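PmbA-related protein (Thermotoga maritima, PDB 1VL4) is of no firmly established function but probably belongs among the metallopeptidases of the PmbA/TldD type. Local coordinates at residues 236-241 / 356-361; 245-250 / 372-377; 391-394 / 399-402; 423-428 / 434-439. All coordinates share one frame; numbering follows the deposited sequence.

Contact 1. Residues 236-241 / 356-361; sequences PVLMRN and EELLKE
Leu238 meets Leu358 and Leu359 without any ring, carboxylate or guanidinium group between them. The only flat group met from one segment to the other is the peptide joining the two helix leucines, whose nitrogen, Leu359 N, lies 3.6 Å from Leu238 CD2; the Phe355 ring packs on Leu238 from outside the two segments. The rest is aliphatic carbon on aliphatic carbon. Leu238 sits on strand 233-239 and holds its CG anti to the backbone N (chi1 171°), which sends both branches out to the wall of helix 355-362. There the fork is shared between two consecutive residues. CD1 is turned to Leu358, touching Leu358 CD1 at 3.7 Å. CD2 lies between Leu358 CB and the Leu359 side chain, and reaches Leu359 CD2 at 3.8 Å. In both pairs the leucine fork lies across the helix side chain, at about a right angle.

Around this trio, Met362 of the same helix also packs on Leu238, and Val367 of strand 365-372 touches both Leu238 and Leu359. Strand 365-372 runs parallel to 233-239 in the mixed sheet, so the contact is helix-on-sheet packing, with one strand leucine straddling two residues of the helix. All three leucines are buried and no hydrogen bond crosses between the segments. Helix and strand are therefore held here by close apolar fit and exclusion of water, with no directional bond to lock them.

Contact 2. Residues 245-250 / 372-377; sequences LDLMEM and EGMHAG
Leu247 and Met374 mark the closest backbone approach, their CA atoms 7.6 Å apart, where the 245-250 segment, helix running on into a 3-10 turn, faces the first turn of helix 374-377. Met374 carries the contact almost alone. Its chain turns the same way at all three torsions (chi1 -73°, chi2 -77°, chi3 -65°), a curl that folds the thioether against the opposite backbone. The methyl comes up against two carbonyl oxygens: CE is 3.2 Å from Asp246 O, a tight approach, and 3.8 Å from Leu247 O. Those oxygens are already engaged, accepting Glu249 N and Met250 N within the turn. SD lies 4.1 Å from Leu247 CD1, the leucine lying crosswise to the thioether, and CE also touches Met250 CB at 4.0 Å. Putting an alanine at Met374 would probably open a gap over the 246-250 turn and leave Leu247 and Met250 without this partner. Beyond the pair, Leu387 of strand 384-395 packs on both Leu247 and Met374, Phe412 of helix 412-417 touches Leu247 and Met250, and Met248 turns away to strand 432-434.

Contact 3. Residues 391-394 / 399-402; sequences GYWV and IAHG
Trp393 and His401 are joined through backbone and side chain alike. Trp393 N donates to His401 O at 2.8 Å in a nearly straight bond, the donor almost on the C=O axis, and Trp393 O takes the N-H of Ala400 at 2.7 Å. On the side these two residues share, Trp393 CB stands over one face of the imidazole in a CH-pi contact, 3.9 Å from the ring centroid and set off toward the rim. The indole runs on beside it: the imidazole and the five-membered ring are tilted by only 27°, but they are offset, centroids 5.4 Å apart, and hardly stack. Ala400 CB adds a touch on Trp393 CD1. Toward the other face, Ile399 CG2 meets Tyr392 CD2 at 3.5 Å, and Ile399 CG1 lies against Val394 CG2.

Ala400 and His401 thus both stand opposite Trp393, a classic beta bulge in the antiparallel hairpin of strands 384-395 and 398-404; it shifts the register so that Val394 pairs with Ile399. The imidazole is turned over Trp393 CB by its first torsion (chi1 58°) and kept from rotating by ND1, which donates in the ring plane to Gly402 O at 3.0 Å. Farther out, Tyr235 meets the Trp393 ring at a steep angle, Tyr392 OH hydrogen-bonds Ser223 OG, and strand 365-372 pairs with the edge of 391-394 that faces away from 399-402, through Val367 to Tyr392 and Gly365 to Val394.

Contact 4. Residues 423-428 / 434-439; sequences GNDVKV and APSVLV
Lys427 and Ala434 form a single antiparallel hydrogen-bonded pair: Lys427 N donates to Ala434 O at 2.8 Å and Ala434 N returns to Lys427 O at 2.9 Å. A third backbone bond, Gly423 N to Ser436 O at 2.9 Å, ties the start of the loop.

The side-chain bonds centre on Asp425, whose carboxylate grips Ser436 twice. OD1 takes Ser436 N at 2.9 Å from above the carboxylate plane, 39° out of it, while OD2 takes the hydroxyl OG on its syn side in a short bond of 2.5 Å. A first torsion of 55° tucks the carboxylate back over its own main chain and onto the opposite segment. Ser436 OG in turn accepts Asn241 N, and Asn241 ND2 reaches Asp425 O, so the start of helix 241-247 is joined to the pair. Losing the carboxylate to an alanine here is likely to leave Ser436 N and OG without this acceptor and the loop less firmly held.

A weak polar contact runs from Pro435 CA, a C-H to Asp425 O at 3.3 Å. The apolar share is small, Pro435 CB beside Val426 CG2 at 4.1 Å.

Strands 427-428 and 432-434 make a hairpin at the edge of a mixed sheet. Its two antiparallel arms, the chain coming from strand 419-422 and the chain going on to 437-444, link it to the neighbouring mixed sheet, and Asp425 bridges them at Ser436.

All four contacts belong to the C-terminal PmbA/TldA domain. Along the chain, contacts 1 and 2 interleave; contacts 3 and 4 follow in series. Contacts 1, 3 and 4 reach the same mixed sheet. Contact 1 is the hub: its centre lies about 9 Å from that of contact 4, across the neighbouring strands 233-239 and 437-444, and about 11 Å from that of contact 3, where Leu359 packs on Val394. Contact 2, about 20 Å from contact 1 between centres, starts at the end of strand 365-372 and is reached by helix 241-247, which touches Ala434 of contact 4. Together the contacts tie the main mixed sheet to the helices beside it and to the edge of a second sheet.

Contact 1. Residues 236-241 / 356-361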
loop_
_atom_site.group_PDB
_atom_site.type_symbol
_atom_site.label_atom_id
_atom_site.label_comp_id
_atom_site.label_asym_id
_atom_site.label_seq_id
_atom_site.Cartn_x
_atom_site.Cartn_y
_atom_site.Cartn_z
ATOM N N PRO A 236 35.294 6.944 1.173
ATOM C CA PRO A 236 35.131 5.577 0.670
ATOM C C PRO A 236 34.033 4.905 1.514
ATOM O O PRO A 236 33.909 5.210 2.718
ATOM C CB PRO A 236 36.507 4.921 0.894
ATOM C CG PRO A 236 37.417 5.981 1.351
ATOM C CD PRO A 236 36.614 7.177 1.769
ATOM N N VAL A 237 33.209 4.084 0.880
ATOM C CA VAL A 237 32.082 3.451 1.549
ATOM C C VAL A 237 32.127 1.955 1.338
ATOM O O VAL A 237 32.090 1.469 0.191
ATOM C CB VAL A 237 30.719 4.032 1.075
ATOM C CG1 VAL A 237 29.558 3.159 1.568
ATOM C CG2 VAL A 237 30.525 5.482 1.570
ATOM N N LEU A 238 32.220 1.215 2.440
ATOM C CA LEU A 238 32.002 -0.232 2.372
ATOM C C LEU A 238 30.501 -0.455 2.636
ATOM O O LEU A 238 30.020 -0.327 3.762
ATOM C CB LEU A 238 32.878 -0.951 3.384
ATOM C CG LEU A 238 32.686 -2.443 3.653
ATOM C CD1 LEU A 238 32.410 -3.200 2.407
ATOM C CD2 LEU A 238 33.966 -2.943 4.387
ATOM N N MET A 239 29.751 -0.699 1.575
ATOM C CA MET A 239 28.332 -0.921 1.732
ATOM C C MET A 239 28.035 -2.385 1.990
ATOM O O MET A 239 28.131 -3.228 1.101
ATOM C CB MET A 239 27.602 -0.388 0.537
ATOM C CG MET A 239 26.103 -0.613 0.625
ATOM S SD MET A 239 25.190 0.521 -0.420
ATOM C CE MET A 239 25.818 2.047 0.201
ATOM N N ARG A 240 27.668 -2.698 3.231
ATOM C CA ARG A 240 27.358 -4.067 3.582
ATOM C C ARG A 240 26.194 -4.584 2.729
ATOM O O ARG A 240 25.342 -3.811 2.293
ATOM C CB ARG A 240 27.016 -4.211 5.042
ATOM C CG ARG A 240 27.129 -5.642 5.564
ATOM C CD ARG A 240 26.923 -5.726 7.040
ATOM N NE ARG A 240 25.519 -5.520 7.386
ATOM C CZ ARG A 240 25.074 -5.392 8.625
ATOM N NH1 ARG A 240 23.791 -5.181 8.819
ATOM N NH2 ARG A 240 25.907 -5.495 9.659
ATOM N N ASN A 241 26.210 -5.897 2.516
ATOM C CA ASN A 241 25.166 -6.610 1.785
ATOM C C ASN A 241 23.730 -6.143 2.094
ATOM O O ASN A 241 22.946 -5.866 1.181
ATOM C CB ASN A 241 25.332 -8.171 1.885
ATOM C CG ASN A 241 25.479 -8.720 3.306
ATOM O OD1 ASN A 241 25.117 -8.080 4.298
ATOM N ND2 ASN A 241 25.967 -9.977 3.391
ATOM N N GLU A 356 35.736 -8.764 6.294
ATOM C CA GLU A 356 36.928 -8.373 7.046
ATOM C C GLU A 356 38.079 -7.958 6.127
ATOM O O GLU A 356 38.818 -7.027 6.451
ATOM C CB GLU A 356 37.335 -9.543 7.952
ATOM C CG GLU A 356 38.552 -9.307 8.871
ATOM C CD GLU A 356 38.467 -8.023 9.692
ATOM O OE1 GLU A 356 37.348 -7.662 10.143
ATOM O OE2 GLU A 356 39.532 -7.381 9.882
ATOM N N GLU A 357 38.239 -8.659 4.996
ATOM C CA GLU A 357 39.236 -8.304 3.994
ATOM C C GLU A 357 38.924 -6.971 3.312
ATOM O O GLU A 357 39.802 -6.134 3.123
ATOM C CB GLU A 357 39.385 -9.414 2.941
ATOM C CG GLU A 357 40.091 -10.657 3.503
ATOM C CD GLU A 357 40.113 -11.855 2.549
ATOM O OE1 GLU A 357 39.075 -12.237 1.958
ATOM O OE2 GLU A 357 41.206 -12.439 2.418
ATOM N N LEU A 358 37.658 -6.758 2.993
ATOM C CA LEU A 358 37.195 -5.466 2.486
ATOM C C LEU A 358 37.441 -4.297 3.452
ATOM O O LEU A 358 37.807 -3.199 3.026
ATOM C CB LEU A 358 35.697 -5.537 2.119
ATOM C CG LEU A 358 35.290 -6.425 0.949
ATOM C CD1 LEU A 358 33.823 -6.183 0.671
ATOM C CD2 LEU A 358 36.117 -6.258 -0.340
ATOM N N LEU A 359 37.206 -4.519 4.735
ATOM C CA LEU A 359 37.546 -3.519 5.771
ATOM C C LEU A 359 39.017 -3.136 5.700
ATOM O O LEU A 359 39.393 -1.945 5.682
ATOM C CB LEU A 359 37.284 -4.076 7.170
ATOM C CG LEU A 359 35.845 -3.958 7.647
ATOM C CD1 LEU A 359 35.666 -4.800 8.927
ATOM C CD2 LEU A 359 35.491 -2.514 7.882
ATOM N N LYS A 360 39.838 -4.182 5.679
ATOM C CA LYS A 360 41.271 -4.046 5.637
ATOM C C LYS A 360 41.673 -3.300 4.376
ATOM O O LYS A 360 42.469 -2.340 4.441
ATOM C CB LYS A 360 41.932 -5.428 5.694
ATOM C CG LYS A 360 42.493 -5.892 7.052
ATOM C CD LYS A 360 41.548 -5.646 8.220
ATOM C CE LYS A 360 42.261 -5.822 9.546
ATOM N NZ LYS A 360 43.362 -4.819 9.754
ATOM N N GLU A 361 41.141 -3.705 3.224
ATOM C CA GLU A 361 41.483 -3.005 1.964
ATOM C C GLU A 361 41.050 -1.541 1.967
ATOM O O GLU A 361 41.783 -0.686 1.494
ATOM C CB GLU A 361 40.831 -3.668 0.764
ATOM C CG GLU A 361 41.297 -5.064 0.465
ATOM C CD GLU A 361 42.511 -5.082 -0.402
ATOM O OE1 GLU A 361 43.129 -4.010 -0.583
ATOM O OE2 GLU A 361 42.842 -6.178 -0.902
#

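Contact 2. Residues 245-250 / 372-377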
loop_
_atom_site.group_PDB
_atom_site.type_symbol
_atom_site.label_atom_id
_atom_site.label_comp_id
_atom_site.label_asym_id
_atom_site.label_seq_id
_atom_site.Cartn_x
_atom_site.Cartn_y
_atom_site.Cartn_z
ATOM N N LEU A 245 21.402 -4.704 -0.781
ATOM C CA LEU A 245 20.207 -5.471 -1.155
ATOM C C LEU A 245 19.007 -4.525 -1.335
ATOM O O LEU A 245 18.244 -4.714 -2.263
ATOM C CB LEU A 245 19.840 -6.540 -0.106
ATOM C CG LEU A 245 20.714 -7.772 -0.088
ATOM C CD1 LEU A 245 20.464 -8.556 1.181
ATOM C CD2 LEU A 245 20.438 -8.597 -1.362
ATOM N N ASP A 246 18.826 -3.557 -0.442
ATOM C CA ASP A 246 17.732 -2.560 -0.624
ATOM C C ASP A 246 18.002 -1.547 -1.744
ATOM O O ASP A 246 17.121 -1.243 -2.577
ATOM C CB ASP A 246 17.451 -1.788 0.653
ATOM C CG ASP A 246 16.967 -2.664 1.788
ATOM O OD1 ASP A 246 16.448 -3.785 1.542
ATOM O OD2 ASP A 246 17.149 -2.224 2.951
ATOM N N LEU A 247 19.229 -1.038 -1.772
ATOM C CA LEU A 247 19.576 -0.005 -2.708
ATOM C C LEU A 247 19.445 -0.483 -4.135
ATOM O O LEU A 247 18.927 0.261 -4.987
ATOM C CB LEU A 247 21.002 0.523 -2.423
ATOM C CG LEU A 247 21.374 1.778 -3.237
ATOM C CD1 LEU A 247 20.454 2.947 -2.915
ATOM C CD2 LEU A 247 22.779 2.172 -2.953
ATOM N N MET A 248 19.847 -1.740 -4.383
ATOM C CA MET A 248 19.798 -2.360 -5.706
ATOM C C MET A 248 18.393 -2.371 -6.300
ATOM O O MET A 248 18.229 -2.551 -7.500
ATOM C CB MET A 248 20.203 -3.848 -5.639
ATOM C CG MET A 248 21.642 -4.121 -5.615
ATOM S SD MET A 248 21.826 -5.887 -5.246
ATOM C CE MET A 248 21.337 -6.740 -6.723
ATOM N N GLU A 249 17.378 -2.360 -5.455
ATOM C CA GLU A 249 16.017 -2.341 -5.952
ATOM C C GLU A 249 15.745 -1.183 -6.877
ATOM O O GLU A 249 14.891 -1.299 -7.769
ATOM C CB GLU A 249 15.024 -2.312 -4.788
ATOM C CG GLU A 249 15.213 -3.593 -3.972
ATOM C CD GLU A 249 13.929 -4.159 -3.551
ATOM O OE1 GLU A 249 13.389 -3.614 -2.565
ATOM O OE2 GLU A 249 13.460 -5.111 -4.235
ATOM N N MET A 250 16.468 -0.076 -6.699
ATOM C CA MET A 250 16.255 1.078 -7.589
ATOM C C MET A 250 16.799 0.846 -9.015
ATOM O O MET A 250 16.529 1.612 -9.940
ATOM C CB MET A 250 16.796 2.337 -6.940
ATOM C CG MET A 250 18.287 2.627 -7.163
ATOM S SD MET A 250 18.712 4.210 -6.372
ATOM C CE MET A 250 17.980 5.426 -7.481
ATOM N N GLU A 372 17.492 3.737 4.652
ATOM C CA GLU A 372 16.078 3.924 4.952
ATOM C C GLU A 372 15.532 5.014 4.054
ATOM O O GLU A 372 16.262 5.963 3.689
ATOM C CB GLU A 372 15.894 4.351 6.427
ATOM C CG GLU A 372 16.147 3.209 7.457
ATOM C CD GLU A 372 17.534 3.207 8.135
ATOM O OE1 GLU A 372 18.138 4.282 8.358
ATOM O OE2 GLU A 372 18.013 2.100 8.478
ATOM N N GLY A 373 14.248 4.875 3.712
ATOM C CA GLY A 373 13.516 5.910 2.988
ATOM C C GLY A 373 13.646 5.811 1.487
ATOM O O GLY A 373 13.702 6.829 0.809
ATOM N N MET A 374 13.696 4.593 0.970
ATOM C CA MET A 374 13.834 4.366 -0.465
ATOM C C MET A 374 12.646 4.954 -1.240
ATOM O O MET A 374 12.821 5.588 -2.291
ATOM C CB MET A 374 13.934 2.868 -0.744
ATOM C CG MET A 374 15.266 2.200 -0.359
ATOM S SD MET A 374 16.580 2.545 -1.532
ATOM C CE MET A 374 16.024 1.751 -3.038
ATOM N N HIS A 375 11.440 4.781 -0.707
ATOM C CA HIS A 375 10.248 5.246 -1.414
ATOM C C HIS A 375 10.334 6.727 -1.734
ATOM O O HIS A 375 10.178 7.118 -2.883
ATOM C CB HIS A 375 8.988 4.956 -0.609
ATOM C CG HIS A 375 7.723 5.088 -1.405
ATOM N ND1 HIS A 375 6.872 6.173 -1.285
ATOM C CD2 HIS A 375 7.173 4.276 -2.340
ATOM C CE1 HIS A 375 5.846 6.013 -2.104
ATOM N NE2 HIS A 375 6.004 4.870 -2.754
ATOM N N ALA A 376 10.628 7.550 -0.731
ATOM C CA ALA A 376 10.741 8.987 -0.949
ATOM C C ALA A 376 12.086 9.370 -1.530
ATOM O O ALA A 376 12.174 10.363 -2.234
ATOM C CB ALA A 376 10.498 9.770 0.358
ATOM N N GLY A 377 13.122 8.590 -1.221
ATOM C CA GLY A 377 14.521 8.997 -1.386
ATOM C C GLY A 377 15.266 8.497 -2.604
ATOM O O GLY A 377 16.363 8.986 -2.876
#

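Contact 3. Residues 391-394 / 399-402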
loop_
_atom_site.group_PDB
_atom_site.type_symbol
_atom_site.label_atom_id
_atom_site.label_comp_id
_atom_site.label_asym_id
_atom_site.label_seq_id
_atom_site.Cartn_x
_atom_site.Cartn_y
_atom_site.Cartn_z
ATOM N N GLY A 391 25.651 3.159 9.922
ATOM C CA GLY A 391 26.956 2.589 9.661
ATOM C C GLY A 391 27.973 2.902 10.758
ATOM O O GLY A 391 27.604 3.232 11.897
ATOM N N TYR A 392 29.256 2.808 10.375
ATOM C CA TYR A 392 30.391 2.826 11.286
ATOM C C TYR A 392 31.526 3.615 10.633
ATOM O O TYR A 392 31.579 3.706 9.402
ATOM C CB TYR A 392 30.862 1.375 11.530
ATOM C CG TYR A 392 29.780 0.519 12.135
ATOM C CD1 TYR A 392 28.788 -0.021 11.333
ATOM C CD2 TYR A 392 29.693 0.320 13.521
ATOM C CE1 TYR A 392 27.748 -0.753 11.879
ATOM C CE2 TYR A 392 28.641 -0.449 14.081
ATOM C CZ TYR A 392 27.679 -0.976 13.247
ATOM O OH TYR A 392 26.619 -1.742 13.724
ATOM N N TRP A 393 32.436 4.121 11.462
ATOM C CA TRP A 393 33.702 4.709 11.037
ATOM C C TRP A 393 34.785 3.622 11.178
ATOM O O TRP A 393 34.816 2.884 12.171
ATOM C CB TRP A 393 34.066 5.934 11.891
ATOM C CG TRP A 393 35.367 6.533 11.466
ATOM C CD1 TRP A 393 36.553 6.506 12.147
ATOM C CD2 TRP A 393 35.632 7.200 10.224
ATOM N NE1 TRP A 393 37.530 7.133 11.409
ATOM C CE2 TRP A 393 36.991 7.540 10.213
ATOM C CE3 TRP A 393 34.853 7.519 9.111
ATOM C CZ2 TRP A 393 37.577 8.221 9.148
ATOM C CZ3 TRP A 393 35.445 8.185 8.056
ATOM C CH2 TRP A 393 36.776 8.526 8.079
ATOM N N VAL A 394 35.652 3.523 10.174
ATOM C CA VAL A 394 36.734 2.571 10.169
ATOM C C VAL A 394 38.026 3.360 10.132
ATOM O O VAL A 394 38.165 4.283 9.358
ATOM C CB VAL A 394 36.648 1.678 8.911
ATOM C CG1 VAL A 394 37.844 0.727 8.800
ATOM C CG2 VAL A 394 35.343 0.913 8.903
ATOM N N ILE A 399 36.628 -1.359 12.564
ATOM C CA ILE A 399 35.514 -0.486 12.948
ATOM C C ILE A 399 35.913 0.222 14.240
ATOM O O ILE A 399 36.350 -0.415 15.200
ATOM C CB ILE A 399 34.179 -1.274 13.085
ATOM C CG1 ILE A 399 33.707 -1.757 11.696
ATOM C CG2 ILE A 399 33.105 -0.445 13.761
ATOM C CD1 ILE A 399 32.777 -2.900 11.768
ATOM N N ALA A 400 35.842 1.544 14.230
ATOM C CA ALA A 400 36.163 2.306 15.403
ATOM C C ALA A 400 34.893 2.599 16.208
ATOM O O ALA A 400 34.881 2.417 17.420
ATOM C CB ALA A 400 36.861 3.605 15.024
ATOM N N HIS A 401 33.847 3.069 15.543
ATOM C CA HIS A 401 32.620 3.486 16.244
ATOM C C HIS A 401 31.470 3.680 15.278
ATOM O O HIS A 401 31.692 3.958 14.110
ATOM C CB HIS A 401 32.827 4.768 17.058
ATOM C CG HIS A 401 33.290 5.954 16.258
ATOM N ND1 HIS A 401 32.438 6.715 15.481
ATOM C CD2 HIS A 401 34.513 6.529 16.151
ATOM C CE1 HIS A 401 33.120 7.695 14.916
ATOM N NE2 HIS A 401 34.381 7.606 15.309
ATOM N N GLY A 402 30.245 3.531 15.772
ATOM C CA GLY A 402 29.075 3.712 14.937
ATOM C C GLY A 402 28.925 5.173 14.531
ATOM O O GLY A 402 29.486 6.054 15.150
#

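Contact 4. Residues 423-428 / 434-439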
loop_
_atom_site.group_PDB
_atom_site.type_symbol
_atom_site.label_atom_id
_atom_site.label_comp_id
_atom_site.label_asym_id
_atom_site.label_seq_id
_atom_site.Cartn_x
_atom_site.Cartn_y
_atom_site.Cartn_z
ATOM N N GLY A 423 32.663 -8.354 -2.394
ATOM C CA GLY A 423 32.843 -9.401 -1.376
ATOM C C GLY A 423 32.260 -10.739 -1.762
ATOM O O GLY A 423 31.648 -10.903 -2.826
ATOM N N ASN A 424 32.382 -11.682 -0.840
ATOM C CA ASN A 424 31.911 -13.029 -1.063
ATOM C C ASN A 424 30.828 -13.363 -0.018
ATOM O O ASN A 424 30.445 -14.506 0.143
ATOM C CB ASN A 424 33.101 -14.015 -1.067
ATOM C CG ASN A 424 33.729 -14.169 0.309
ATOM O OD1 ASN A 424 33.226 -13.647 1.290
ATOM N ND2 ASN A 424 34.836 -14.881 0.379
ATOM N N ASP A 425 30.337 -12.351 0.692
ATOM C CA ASP A 425 29.347 -12.518 1.755
ATOM C C ASP A 425 27.976 -12.244 1.172
ATOM O O ASP A 425 27.322 -11.278 1.516
ATOM C CB ASP A 425 29.616 -11.604 2.970
ATOM C CG ASP A 425 29.733 -10.127 2.596
ATOM O OD1 ASP A 425 30.092 -9.842 1.437
ATOM O OD2 ASP A 425 29.484 -9.262 3.465
ATOM N N VAL A 426 27.548 -13.153 0.306
ATOM C CA VAL A 426 26.280 -13.035 -0.403
ATOM C C VAL A 426 25.096 -13.276 0.536
ATOM O O VAL A 426 25.116 -14.197 1.352
ATOM C CB VAL A 426 26.232 -14.052 -1.549
ATOM C CG1 VAL A 426 24.827 -14.056 -2.206
ATOM C CG2 VAL A 426 27.325 -13.734 -2.555
ATOM N N LYS A 427 24.113 -12.382 0.475
ATOM C CA LYS A 427 22.895 -12.490 1.235
ATOM C C LYS A 427 21.722 -12.350 0.253
ATOM O O LYS A 427 21.786 -11.620 -0.736
ATOM C CB LYS A 427 22.809 -11.418 2.331
ATOM C CG LYS A 427 21.572 -11.522 3.218
ATOM C CD LYS A 427 21.685 -10.765 4.496
ATOM C CE LYS A 427 20.345 -10.649 5.242
ATOM N NZ LYS A 427 19.798 -11.918 5.777
ATOM N N VAL A 428 20.635 -13.043 0.559
ATOM C CA VAL A 428 19.450 -13.048 -0.302
ATOM C C VAL A 428 18.320 -12.202 0.318
ATOM O O VAL A 428 18.069 -12.247 1.543
ATOM C CB VAL A 428 18.989 -14.524 -0.509
ATOM C CG1 VAL A 428 17.640 -14.575 -1.271
ATOM C CG2 VAL A 428 19.957 -15.260 -1.228
ATOM N N ALA A 434 22.982 -10.213 -2.982
ATOM C CA ALA A 434 24.211 -9.433 -3.073
ATOM C C ALA A 434 25.146 -9.675 -1.937
ATOM O O ALA A 434 24.702 -9.950 -0.841
ATOM C CB ALA A 434 23.904 -7.916 -3.148
ATOM N N PRO A 435 26.454 -9.481 -2.205
ATOM C CA PRO A 435 27.473 -9.368 -1.162
ATOM C C PRO A 435 27.693 -7.919 -0.776
ATOM O O PRO A 435 27.010 -7.036 -1.263
ATOM C CB PRO A 435 28.700 -9.936 -1.853
ATOM C CG PRO A 435 28.556 -9.418 -3.251
ATOM C CD PRO A 435 27.067 -9.373 -3.539
ATOM N N SER A 436 28.596 -7.669 0.146
ATOM C CA SER A 436 29.048 -6.335 0.453
ATOM C C SER A 436 29.951 -5.880 -0.718
ATOM O O SER A 436 30.470 -6.704 -1.452
ATOM C CB SER A 436 29.815 -6.333 1.774
ATOM O OG SER A 436 29.036 -6.878 2.826
ATOM N N VAL A 437 30.062 -4.565 -0.896
ATOM C CA VAL A 437 30.967 -3.940 -1.866
ATOM C C VAL A 437 31.698 -2.762 -1.258
ATOM O O VAL A 437 31.225 -2.118 -0.273
ATOM C CB VAL A 437 30.212 -3.419 -3.129
ATOM C CG1 VAL A 437 29.531 -4.566 -3.846
ATOM C CG2 VAL A 437 29.195 -2.284 -2.763
ATOM N N LEU A 438 32.877 -2.500 -1.829
ATOM C CA LEU A 438 33.637 -1.294 -1.597
ATOM C C LEU A 438 33.452 -0.286 -2.747
ATOM O O LEU A 438 33.760 -0.571 -3.917
ATOM C CB LEU A 438 35.121 -1.614 -1.412
ATOM C CG LEU A 438 35.986 -0.376 -1.234
ATOM C CD1 LEU A 438 35.529 0.477 -0.024
ATOM C CD2 LEU A 438 37.437 -0.816 -1.115
ATOM N N VAL A 439 32.914 0.877 -2.374
ATOM C CA VAL A 439 32.635 1.978 -3.293
ATOM C C VAL A 439 33.752 3.030 -3.051
ATOM O O VAL A 439 33.992 3.484 -1.902
ATOM C CB VAL A 439 31.199 2.581 -3.055
ATOM C CG1 VAL A 439 30.860 3.680 -4.069
ATOM C CG2 VAL A 439 30.136 1.538 -3.078
#